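Local coordinates for septation protein imp2 (Schizosaccharomyces pombe, PDB 5C1F) that anchors the cytokinetic apparatus to membrane phospholipids through its F-BAR domain and takes part in disassembling the medial ring during septation in fission yeast, at residues K6-N10 with C208-Q212; G19-L24 with W200-W204; A139-Y143 with S182-Y186; Y153-Q157 with N168-L172. All coordinates share one frame; numbering follows the deposited sequence.

All four contacts use the long helix 162-252 of the F-BAR domain, and each is nested in the chain loop closed by the one before it, from contact 1 to contact 4. Contacts 1 and 2, their centres about 10 Å apart, touch: there helix 162-252 receives the N-terminal 6-10 segment and helix 18-59. Contact 3, where helix 69-155 runs against helix 162-252, is about 29 Å from contact 2, and contact 4, close to the turn joining these helices, about 21 Å from contact 3, centre to centre. The series runs outward along one arm: the inner three contacts lie where the second subunit packs, while contact 4 belongs to the outer arm of a single chain.

Contact 1 of 4, residues K6-N10 with C208-Q212; sequences KSFSN and CDKLQ
The backbone of residues 6-10 comes up against helix 162-252 with Ser9 CA only 5.2 Å from Cys208 CA, and Phe8 turns its CB toward that helix. Gln212 carries the polar part of the contact: its OE1 accepts the backbone N-H of Phe8 at 3.0 Å from Phe8 N, nearly straight at 169°, although the donor stands well above the plane of the carbonyl. The chain of Gln212 is extended, with CG trans to its own backbone N (chi1 -178°), and this carries the amide past the Phe8 ring to the backbone N of Phe8. On the way, Gln212 CB sits over one face of that ring, 3.8 Å from its centroid, as a CH-pi contact. Phe8 CD2 also reaches Leu211 CB at 4.1 Å, while Phe8 CB packs on Cys208 CB. The other end of the Gln212 amide, NE2, is held by Glu216. Ser9 OG lies 3.0 Å from Asp209 OD1, and Asp209 forms a salt bridge with Arg301 of the second subunit, which also packs on Ser7 and Gln212. Here an N-terminal segment packs against helix 162-252 beside that arginine, a buried contact at the dimer interface of the F-BAR domain.

Contact 2 of 4, residues G19-L24 with W200-W204; sequences GYHALL and WTNEW
Trp204 reaches across to Tyr20 and its neighbours, its CG turned anti to the main-chain N, which extends the indole toward helix 18-59. Its CB lies over one face of the Trp200 indole, one turn back on the same helix. Beyond the ring fusion, CE3 comes 4.1 Å from Tyr20 CD1, and CZ3 is nearer to the same CD1, at 3.8 Å. CZ3 also has Leu24 CD1 at the indole edge. At the far end CH2 meets Tyr20 CA at 3.5 Å, while CZ2 touches Gly19 O and, at 3.7 Å, Leu23 CD1. On the pyrrole side NE1 donates to Phe12 O. The three rings form an aromatic cluster that bridges helices 18-59 and 162-252 of the F-BAR helical bundle, whose short axes here approach to 13.2 Å at a 23° angle. Tyr20 turns an edge toward the face of Trp204, planes at 62°, and receives the edge of Trp200 toward its own face, planes at 68°; both pairs are offset. With alanine at Trp204, Gly19, Tyr20 and Leu23 would probably lose the indole they pack on, and Phe12 O its donor. Trp200 CH2 closes on Tyr20 CD1 at 3.5 Å, and His126 of helix 69-155 stacks on the Tyr20 ring.

Contact 3 of 4, residues A139-Y143 with S182-Y186; sequences AQDKY and SSSDY
A water donates to two backbone carbonyls, one on each helix: its oxygen is 2.7 Å from Ala139 O and 3.0 Å from Ser182 O, so it bridges helices 69-155 and 162-252. These run nearly antiparallel at 159°, their short axes 8.6 Å apart, a spacing allowed by small residues: Ala139 CB rests against Tyr186 CA, and Ser182 OG lies 3.2 Å from Tyr143 CA. The two tyrosines do most of the packing. In both, chi1 is trans, CG pointing away from the residue's own N, which sends the ring across to the other helix. Tyr186 lies along Gln140, whose CA stands over the centre of the ring as a CH-pi contact, 3.9 Å from the centroid; further out, Gln140 CG follows the ring to its hydroxyl, the amide plane nearly parallel to the ring. Tyr143 crosses Tyr186 at about a right angle, ring planes 43° apart, and the two meet most closely at Tyr143 CD2 and Tyr186 CD2, 3.3 Å apart. Its other flank is met by Ser183, with Tyr143 CE1 and Ser183 CB 3.5 Å apart. Both hydroxyls go to the second subunit: Tyr186 OH is hydrogen-bonded to Tyr280 N there, and Tyr143 OH weakly to Tyr283 N. The same aromatic side chains therefore pack the helix pair with their rings and tie it to the dimer partner with their hydroxyls.

Contact 4 of 4, residues Y153-Q157 with N168-L172; sequences YVSQQ and NNAKL
Asn168 reaches across to Tyr153 with its amide: ND2 donates to Tyr153 O at 2.9 Å along an almost straight path (174°), the acceptor lying in the amide plane and the donor tilted 19° from the plane of the carbonyl. The trans setting of chi1 in Asn168 swings this amide toward helix 69-155 and brings it to that carbonyl. ND2 also makes a weak bond to Asn169 OD1. Asn169 OD1 has a second, closer donor, Gln157 NE2 at 3.0 Å, which approaches from above the carbonyl plane, the two amides standing nearly perpendicular. The backbone N of Gln157 is satisfied within its own segment, by Val154 O. Asn168 OD1 lies 3.3 Å from Tyr153 CD1 and 3.4 Å from Gln156 CB.

Apolar contacts flank this polar chain. Lys171 CB covers one face of the Tyr153 ring as a CH-pi contact, 3.9 Å from its centroid, and its aliphatic chain crosses the ring on the way outward. Tyr153 CB packs on Leu172 CB at 3.7 Å, while Leu172 CD1 also meets Val154 CG2 at 4.0 Å. Cutting Tyr153 back to alanine is likely to strip Lys171 of its aromatic surface and open a gap beside Asn168, although the backbone carbonyl would remain as an acceptor. Near the outer end of the F-BAR arm, side-chain amides link residues 153-157, where helix 69-155 gives way to the turn, to helix 162-252; between these residues the link rests on neutral hydrogen bonds and ring packing rather than on salt bridges.

Contact 1 of 4, residues K6-N10 with C208-Q212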
# COMPACT_ATOMS: atom_id res chain seq x y z
N LYS A 6 -8.47 -18.50 -42.63
CA LYS A 6 -9.12 -18.73 -41.35
C LYS A 6 -9.59 -17.42 -40.72
O LYS A 6 -8.93 -16.88 -39.83
CB LYS A 6 -8.17 -19.45 -40.40
CG LYS A 6 -8.85 -20.33 -39.37
CD LYS A 6 -9.07 -21.73 -39.91
CE LYS A 6 -9.46 -22.69 -38.80
NZ LYS A 6 -9.52 -24.11 -39.26
N SER A 7 -10.73 -16.91 -41.19
CA SER A 7 -11.22 -15.61 -40.74
C SER A 7 -12.71 -15.62 -40.45
O SER A 7 -13.40 -16.60 -40.73
CB SER A 7 -10.91 -14.54 -41.80
OG SER A 7 -11.54 -14.86 -43.03
N PHE A 8 -13.21 -14.52 -39.88
CA PHE A 8 -14.64 -14.37 -39.61
C PHE A 8 -15.46 -14.44 -40.90
O PHE A 8 -16.62 -14.86 -40.89
CB PHE A 8 -14.93 -13.04 -38.90
CG PHE A 8 -14.58 -13.03 -37.43
CD1 PHE A 8 -13.72 -13.98 -36.89
CD2 PHE A 8 -15.10 -12.06 -36.59
CE1 PHE A 8 -13.40 -13.96 -35.54
CE2 PHE A 8 -14.79 -12.04 -35.24
CZ PHE A 8 -13.94 -12.99 -34.72
N SER A 9 -14.84 -14.02 -42.00
CA SER A 9 -15.50 -13.98 -43.30
C SER A 9 -15.97 -15.35 -43.76
O SER A 9 -17.04 -15.48 -44.35
CB SER A 9 -14.55 -13.40 -44.35
OG SER A 9 -14.12 -12.10 -44.00
N ASN A 10 -15.17 -16.38 -43.48
CA ASN A 10 -15.43 -17.71 -44.02
C ASN A 10 -16.03 -18.69 -43.02
O ASN A 10 -16.35 -19.82 -43.37
CB ASN A 10 -14.13 -18.30 -44.57
CG ASN A 10 -13.60 -17.53 -45.76
OD1 ASN A 10 -14.35 -16.84 -46.45
ND2 ASN A 10 -12.29 -17.63 -46.00
N CYS A 208 -17.86 -8.78 -41.24
CA CYS A 208 -17.07 -9.80 -40.56
C CYS A 208 -15.61 -9.37 -40.41
O CYS A 208 -14.98 -9.62 -39.39
CB CYS A 208 -17.15 -11.13 -41.31
SG CYS A 208 -18.68 -12.05 -41.03
N ASP A 209 -15.08 -8.71 -41.44
CA ASP A 209 -13.73 -8.18 -41.39
C ASP A 209 -13.60 -7.16 -40.26
O ASP A 209 -12.66 -7.21 -39.47
CB ASP A 209 -13.33 -7.55 -42.72
CG ASP A 209 -12.90 -8.58 -43.76
OD1 ASP A 209 -12.41 -9.66 -43.36
OD2 ASP A 209 -13.05 -8.30 -44.97
N LYS A 210 -14.56 -6.24 -40.19
CA LYS A 210 -14.57 -5.22 -39.15
C LYS A 210 -14.77 -5.82 -37.76
O LYS A 210 -14.19 -5.35 -36.79
CB LYS A 210 -15.67 -4.18 -39.43
CG LYS A 210 -15.42 -3.35 -40.67
CD LYS A 210 -16.51 -2.32 -40.87
CE LYS A 210 -16.28 -1.52 -42.14
NZ LYS A 210 -17.43 -0.62 -42.45
N LEU A 211 -15.60 -6.86 -37.68
CA LEU A 211 -15.86 -7.53 -36.42
C LEU A 211 -14.63 -8.31 -35.96
O LEU A 211 -14.38 -8.43 -34.76
CB LEU A 211 -17.06 -8.46 -36.53
CG LEU A 211 -18.41 -7.75 -36.61
CD1 LEU A 211 -19.55 -8.73 -36.81
CD2 LEU A 211 -18.64 -6.92 -35.35
N GLN A 212 -13.87 -8.83 -36.91
CA GLN A 212 -12.63 -9.53 -36.58
C GLN A 212 -11.56 -8.54 -36.12
O GLN A 212 -10.77 -8.84 -35.24
CB GLN A 212 -12.12 -10.33 -37.78
CG GLN A 212 -10.86 -11.13 -37.48
CD GLN A 212 -10.46 -12.04 -38.62
OE1 GLN A 212 -11.24 -12.27 -39.54
NE2 GLN A 212 -9.24 -12.57 -38.56

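Contact 2 of 4, residues G19-L24 with W200-W204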
# COMPACT_ATOMS: atom_id res chain seq x y z
N GLY A 19 -24.25 -16.93 -37.82
CA GLY A 19 -23.13 -16.03 -37.59
C GLY A 19 -23.56 -14.59 -37.38
O GLY A 19 -22.91 -13.85 -36.65
N TYR A 20 -24.66 -14.21 -38.03
CA TYR A 20 -25.17 -12.85 -37.91
C TYR A 20 -25.63 -12.56 -36.49
O TYR A 20 -25.20 -11.59 -35.87
CB TYR A 20 -26.33 -12.62 -38.88
CG TYR A 20 -27.03 -11.28 -38.69
CD1 TYR A 20 -26.47 -10.11 -39.17
CD2 TYR A 20 -28.26 -11.20 -38.04
CE1 TYR A 20 -27.10 -8.89 -39.01
CE2 TYR A 20 -28.90 -9.99 -37.87
CZ TYR A 20 -28.32 -8.83 -38.36
OH TYR A 20 -28.96 -7.63 -38.19
N HIS A 21 -26.51 -13.41 -35.97
CA HIS A 21 -27.06 -13.21 -34.64
C HIS A 21 -25.99 -13.43 -33.57
O HIS A 21 -26.03 -12.81 -32.51
CB HIS A 21 -28.26 -14.12 -34.41
CG HIS A 21 -29.39 -13.86 -35.35
ND1 HIS A 21 -30.32 -12.87 -35.14
CD2 HIS A 21 -29.74 -14.45 -36.52
CE1 HIS A 21 -31.20 -12.86 -36.13
NE2 HIS A 21 -30.86 -13.82 -36.98
N ALA A 22 -25.04 -14.31 -33.86
CA ALA A 22 -23.98 -14.63 -32.90
C ALA A 22 -23.01 -13.47 -32.70
O ALA A 22 -22.82 -13.02 -31.58
CB ALA A 22 -23.23 -15.88 -33.35
N LEU A 23 -22.42 -13.00 -33.79
CA LEU A 23 -21.41 -11.94 -33.72
C LEU A 23 -22.01 -10.63 -33.21
O LEU A 23 -21.31 -9.81 -32.61
CB LEU A 23 -20.75 -11.72 -35.08
CG LEU A 23 -19.85 -12.85 -35.59
CD1 LEU A 23 -19.18 -12.45 -36.90
CD2 LEU A 23 -18.81 -13.24 -34.55
N LEU A 24 -23.30 -10.42 -33.44
CA LEU A 24 -23.95 -9.21 -32.94
C LEU A 24 -24.15 -9.29 -31.44
O LEU A 24 -23.89 -8.33 -30.71
CB LEU A 24 -25.29 -8.98 -33.65
CG LEU A 24 -25.23 -7.99 -34.82
CD1 LEU A 24 -24.25 -8.46 -35.89
CD2 LEU A 24 -26.61 -7.77 -35.41
N TRP A 200 -26.09 -8.95 -49.64
CA TRP A 200 -25.93 -9.44 -48.28
C TRP A 200 -24.60 -10.15 -48.07
O TRP A 200 -23.92 -9.93 -47.08
CB TRP A 200 -27.08 -10.38 -47.91
CG TRP A 200 -26.78 -11.20 -46.70
CD1 TRP A 200 -26.49 -12.53 -46.65
CD2 TRP A 200 -26.70 -10.73 -45.35
NE1 TRP A 200 -26.26 -12.92 -45.36
CE2 TRP A 200 -26.38 -11.83 -44.54
CE3 TRP A 200 -26.88 -9.48 -44.75
CZ2 TRP A 200 -26.24 -11.73 -43.16
CZ3 TRP A 200 -26.74 -9.37 -43.38
CH2 TRP A 200 -26.42 -10.49 -42.60
N THR A 201 -24.24 -11.01 -49.02
CA THR A 201 -22.99 -11.76 -48.97
C THR A 201 -21.79 -10.83 -48.90
O THR A 201 -20.86 -11.05 -48.11
CB THR A 201 -22.85 -12.70 -50.18
OG1 THR A 201 -23.84 -13.73 -50.11
CG2 THR A 201 -21.46 -13.33 -50.22
N ASN A 202 -21.80 -9.78 -49.72
CA ASN A 202 -20.71 -8.81 -49.73
C ASN A 202 -20.65 -7.96 -48.47
O ASN A 202 -19.57 -7.67 -47.96
CB ASN A 202 -20.84 -7.90 -50.95
CG ASN A 202 -20.12 -8.45 -52.17
OD1 ASN A 202 -19.06 -9.07 -52.05
ND2 ASN A 202 -20.69 -8.23 -53.35
N GLU A 203 -21.82 -7.57 -47.97
CA GLU A 203 -21.89 -6.67 -46.82
C GLU A 203 -21.52 -7.39 -45.53
O GLU A 203 -20.84 -6.83 -44.68
CB GLU A 203 -23.29 -6.07 -46.71
CG GLU A 203 -23.29 -4.60 -46.34
CD GLU A 203 -22.53 -3.75 -47.34
OE1 GLU A 203 -22.79 -3.88 -48.56
OE2 GLU A 203 -21.67 -2.96 -46.91
N TRP A 204 -21.98 -8.63 -45.39
CA TRP A 204 -21.67 -9.41 -44.20
C TRP A 204 -20.19 -9.77 -44.18
O TRP A 204 -19.58 -9.86 -43.11
CB TRP A 204 -22.53 -10.67 -44.12
CG TRP A 204 -22.24 -11.51 -42.91
CD1 TRP A 204 -21.80 -12.80 -42.89
CD2 TRP A 204 -22.34 -11.11 -41.54
NE1 TRP A 204 -21.64 -13.23 -41.60
CE2 TRP A 204 -21.97 -12.21 -40.75
CE3 TRP A 204 -22.73 -9.92 -40.90
CZ2 TRP A 204 -21.96 -12.16 -39.36
CZ3 TRP A 204 -22.72 -9.88 -39.52
CH2 TRP A 204 -22.34 -10.99 -38.76

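Contact 3 of 4, residues A139-Y143 with S182-Y186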
# COMPACT_ATOMS: atom_id res chain seq x y z
N ALA A 139 -45.18 -14.45 -53.25
CA ALA A 139 -45.38 -14.49 -54.70
C ALA A 139 -45.36 -15.92 -55.21
O ALA A 139 -46.14 -16.28 -56.10
CB ALA A 139 -44.32 -13.66 -55.40
N GLN A 140 -44.47 -16.73 -54.66
CA GLN A 140 -44.38 -18.14 -55.01
C GLN A 140 -45.67 -18.88 -54.65
O GLN A 140 -46.14 -19.74 -55.40
CB GLN A 140 -43.18 -18.79 -54.32
CG GLN A 140 -43.00 -20.27 -54.61
CD GLN A 140 -41.90 -20.89 -53.76
OE1 GLN A 140 -41.38 -20.25 -52.85
NE2 GLN A 140 -41.55 -22.13 -54.06
N ASP A 141 -46.24 -18.54 -53.49
CA ASP A 141 -47.48 -19.17 -53.03
C ASP A 141 -48.68 -18.84 -53.91
O ASP A 141 -49.47 -19.72 -54.22
CB ASP A 141 -47.78 -18.76 -51.58
CG ASP A 141 -46.91 -19.47 -50.58
OD1 ASP A 141 -46.44 -20.60 -50.87
OD2 ASP A 141 -46.69 -18.91 -49.48
N LYS A 142 -48.81 -17.57 -54.29
CA LYS A 142 -49.91 -17.16 -55.17
C LYS A 142 -49.86 -17.94 -56.47
O LYS A 142 -50.87 -18.48 -56.92
CB LYS A 142 -49.85 -15.65 -55.45
CG LYS A 142 -50.31 -14.78 -54.30
CD LYS A 142 -50.39 -13.32 -54.72
CE LYS A 142 -50.74 -12.42 -53.55
NZ LYS A 142 -50.81 -10.99 -53.95
N TYR A 143 -48.67 -17.99 -57.06
CA TYR A 143 -48.47 -18.70 -58.32
C TYR A 143 -48.66 -20.20 -58.15
O TYR A 143 -49.16 -20.87 -59.06
CB TYR A 143 -47.07 -18.38 -58.86
CG TYR A 143 -46.67 -19.16 -60.08
CD1 TYR A 143 -47.29 -18.95 -61.30
CD2 TYR A 143 -45.65 -20.10 -60.01
CE1 TYR A 143 -46.91 -19.67 -62.42
CE2 TYR A 143 -45.26 -20.82 -61.13
CZ TYR A 143 -45.90 -20.60 -62.33
OH TYR A 143 -45.51 -21.31 -63.43
N SER A 182 -49.06 -13.59 -62.47
CA SER A 182 -48.61 -14.22 -61.23
C SER A 182 -47.22 -14.83 -61.39
O SER A 182 -46.39 -14.75 -60.50
CB SER A 182 -49.60 -15.29 -60.78
OG SER A 182 -49.23 -15.84 -59.53
N SER A 183 -47.00 -15.45 -62.54
CA SER A 183 -45.69 -16.00 -62.88
C SER A 183 -44.68 -14.87 -63.05
O SER A 183 -43.52 -15.00 -62.67
CB SER A 183 -45.78 -16.84 -64.16
OG SER A 183 -44.52 -17.37 -64.52
N SER A 184 -45.15 -13.77 -63.62
CA SER A 184 -44.31 -12.59 -63.83
C SER A 184 -43.85 -11.98 -62.51
O SER A 184 -42.66 -11.73 -62.32
CB SER A 184 -45.06 -11.55 -64.66
OG SER A 184 -44.23 -10.44 -64.95
N ASP A 185 -44.79 -11.76 -61.59
CA ASP A 185 -44.47 -11.17 -60.29
C ASP A 185 -43.57 -12.10 -59.49
O ASP A 185 -42.68 -11.64 -58.76
CB ASP A 185 -45.74 -10.87 -59.50
CG ASP A 185 -46.63 -9.85 -60.19
OD1 ASP A 185 -46.13 -9.10 -61.05
OD2 ASP A 185 -47.83 -9.80 -59.86
N TYR A 186 -43.80 -13.40 -59.61
CA TYR A 186 -42.98 -14.41 -58.96
C TYR A 186 -41.53 -14.31 -59.44
O TYR A 186 -40.61 -14.23 -58.63
CB TYR A 186 -43.56 -15.80 -59.23
CG TYR A 186 -42.81 -16.99 -58.65
CD1 TYR A 186 -41.87 -16.84 -57.63
CD2 TYR A 186 -43.04 -18.27 -59.13
CE1 TYR A 186 -41.19 -17.93 -57.12
CE2 TYR A 186 -42.36 -19.36 -58.63
CZ TYR A 186 -41.44 -19.19 -57.62
OH TYR A 186 -40.77 -20.28 -57.13
O HOH W 1 -47.05 -14.18 -57.60

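Contact 4 of 4, residues Y153-Q157 with N168-L172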
# COMPACT_ATOMS: atom_id res chain seq x y z
N TYR A 153 -59.87 -27.32 -61.73
CA TYR A 153 -60.92 -26.95 -62.67
C TYR A 153 -60.93 -27.84 -63.91
O TYR A 153 -61.98 -28.08 -64.50
CB TYR A 153 -60.77 -25.49 -63.10
CG TYR A 153 -61.12 -24.49 -62.03
CD1 TYR A 153 -62.22 -24.69 -61.20
CD2 TYR A 153 -60.36 -23.35 -61.84
CE1 TYR A 153 -62.54 -23.78 -60.21
CE2 TYR A 153 -60.67 -22.43 -60.86
CZ TYR A 153 -61.76 -22.65 -60.04
OH TYR A 153 -62.07 -21.73 -59.07
N VAL A 154 -59.75 -28.32 -64.30
CA VAL A 154 -59.64 -29.23 -65.42
C VAL A 154 -60.20 -30.60 -65.03
O VAL A 154 -60.90 -31.24 -65.82
CB VAL A 154 -58.18 -29.37 -65.91
CG1 VAL A 154 -58.06 -30.50 -66.93
CG2 VAL A 154 -57.71 -28.06 -66.51
N SER A 155 -59.92 -31.03 -63.81
CA SER A 155 -60.40 -32.32 -63.32
C SER A 155 -61.92 -32.35 -63.18
O SER A 155 -62.54 -33.41 -63.24
CB SER A 155 -59.74 -32.68 -61.99
OG SER A 155 -60.05 -31.72 -60.99
N GLN A 156 -62.51 -31.17 -63.00
CA GLN A 156 -63.96 -31.06 -62.87
C GLN A 156 -64.67 -31.23 -64.21
O GLN A 156 -65.86 -31.54 -64.25
CB GLN A 156 -64.34 -29.71 -62.26
CG GLN A 156 -64.16 -29.63 -60.76
CD GLN A 156 -65.08 -30.58 -60.02
OE1 GLN A 156 -64.70 -31.71 -59.70
NE2 GLN A 156 -66.30 -30.13 -59.74
N GLN A 157 -63.94 -31.02 -65.30
CA GLN A 157 -64.54 -31.08 -66.63
C GLN A 157 -65.02 -32.48 -67.00
O GLN A 157 -65.86 -32.64 -67.88
CB GLN A 157 -63.54 -30.58 -67.68
CG GLN A 157 -63.20 -29.11 -67.56
CD GLN A 157 -62.11 -28.69 -68.53
OE1 GLN A 157 -61.09 -29.36 -68.65
NE2 GLN A 157 -62.34 -27.59 -69.23
N ASN A 168 -67.69 -23.51 -64.44
CA ASN A 168 -66.39 -24.08 -64.10
C ASN A 168 -65.34 -23.69 -65.13
O ASN A 168 -64.21 -23.34 -64.77
CB ASN A 168 -66.49 -25.60 -63.99
CG ASN A 168 -65.15 -26.27 -63.81
OD1 ASN A 168 -64.64 -26.36 -62.69
ND2 ASN A 168 -64.57 -26.75 -64.90
N ASN A 169 -65.71 -23.76 -66.40
CA ASN A 169 -64.79 -23.40 -67.48
C ASN A 169 -64.51 -21.90 -67.51
O ASN A 169 -63.46 -21.47 -67.98
CB ASN A 169 -65.34 -23.88 -68.83
CG ASN A 169 -65.36 -25.39 -68.95
OD1 ASN A 169 -64.69 -26.09 -68.19
ND2 ASN A 169 -66.13 -25.90 -69.91
N ALA A 170 -65.45 -21.12 -67.00
CA ALA A 170 -65.25 -19.68 -66.85
C ALA A 170 -64.20 -19.41 -65.78
O ALA A 170 -63.29 -18.60 -65.98
CB ALA A 170 -66.55 -18.99 -66.51
N LYS A 171 -64.32 -20.09 -64.64
CA LYS A 171 -63.35 -19.98 -63.56
C LYS A 171 -61.98 -20.46 -64.03
O LYS A 171 -60.96 -19.87 -63.67
CB LYS A 171 -63.79 -20.81 -62.35
CG LYS A 171 -65.06 -20.34 -61.68
CD LYS A 171 -65.57 -21.38 -60.70
CE LYS A 171 -66.86 -20.94 -60.03
NZ LYS A 171 -67.32 -21.89 -58.98
N LEU A 172 -61.97 -21.53 -64.81
CA LEU A 172 -60.74 -22.08 -65.35
C LEU A 172 -60.05 -21.06 -66.25
O LEU A 172 -58.85 -20.85 -66.17
CB LEU A 172 -61.01 -23.37 -66.12
CG LEU A 172 -59.84 -23.96 -66.91
CD1 LEU A 172 -58.66 -24.25 -66.00
CD2 LEU A 172 -60.27 -25.22 -67.65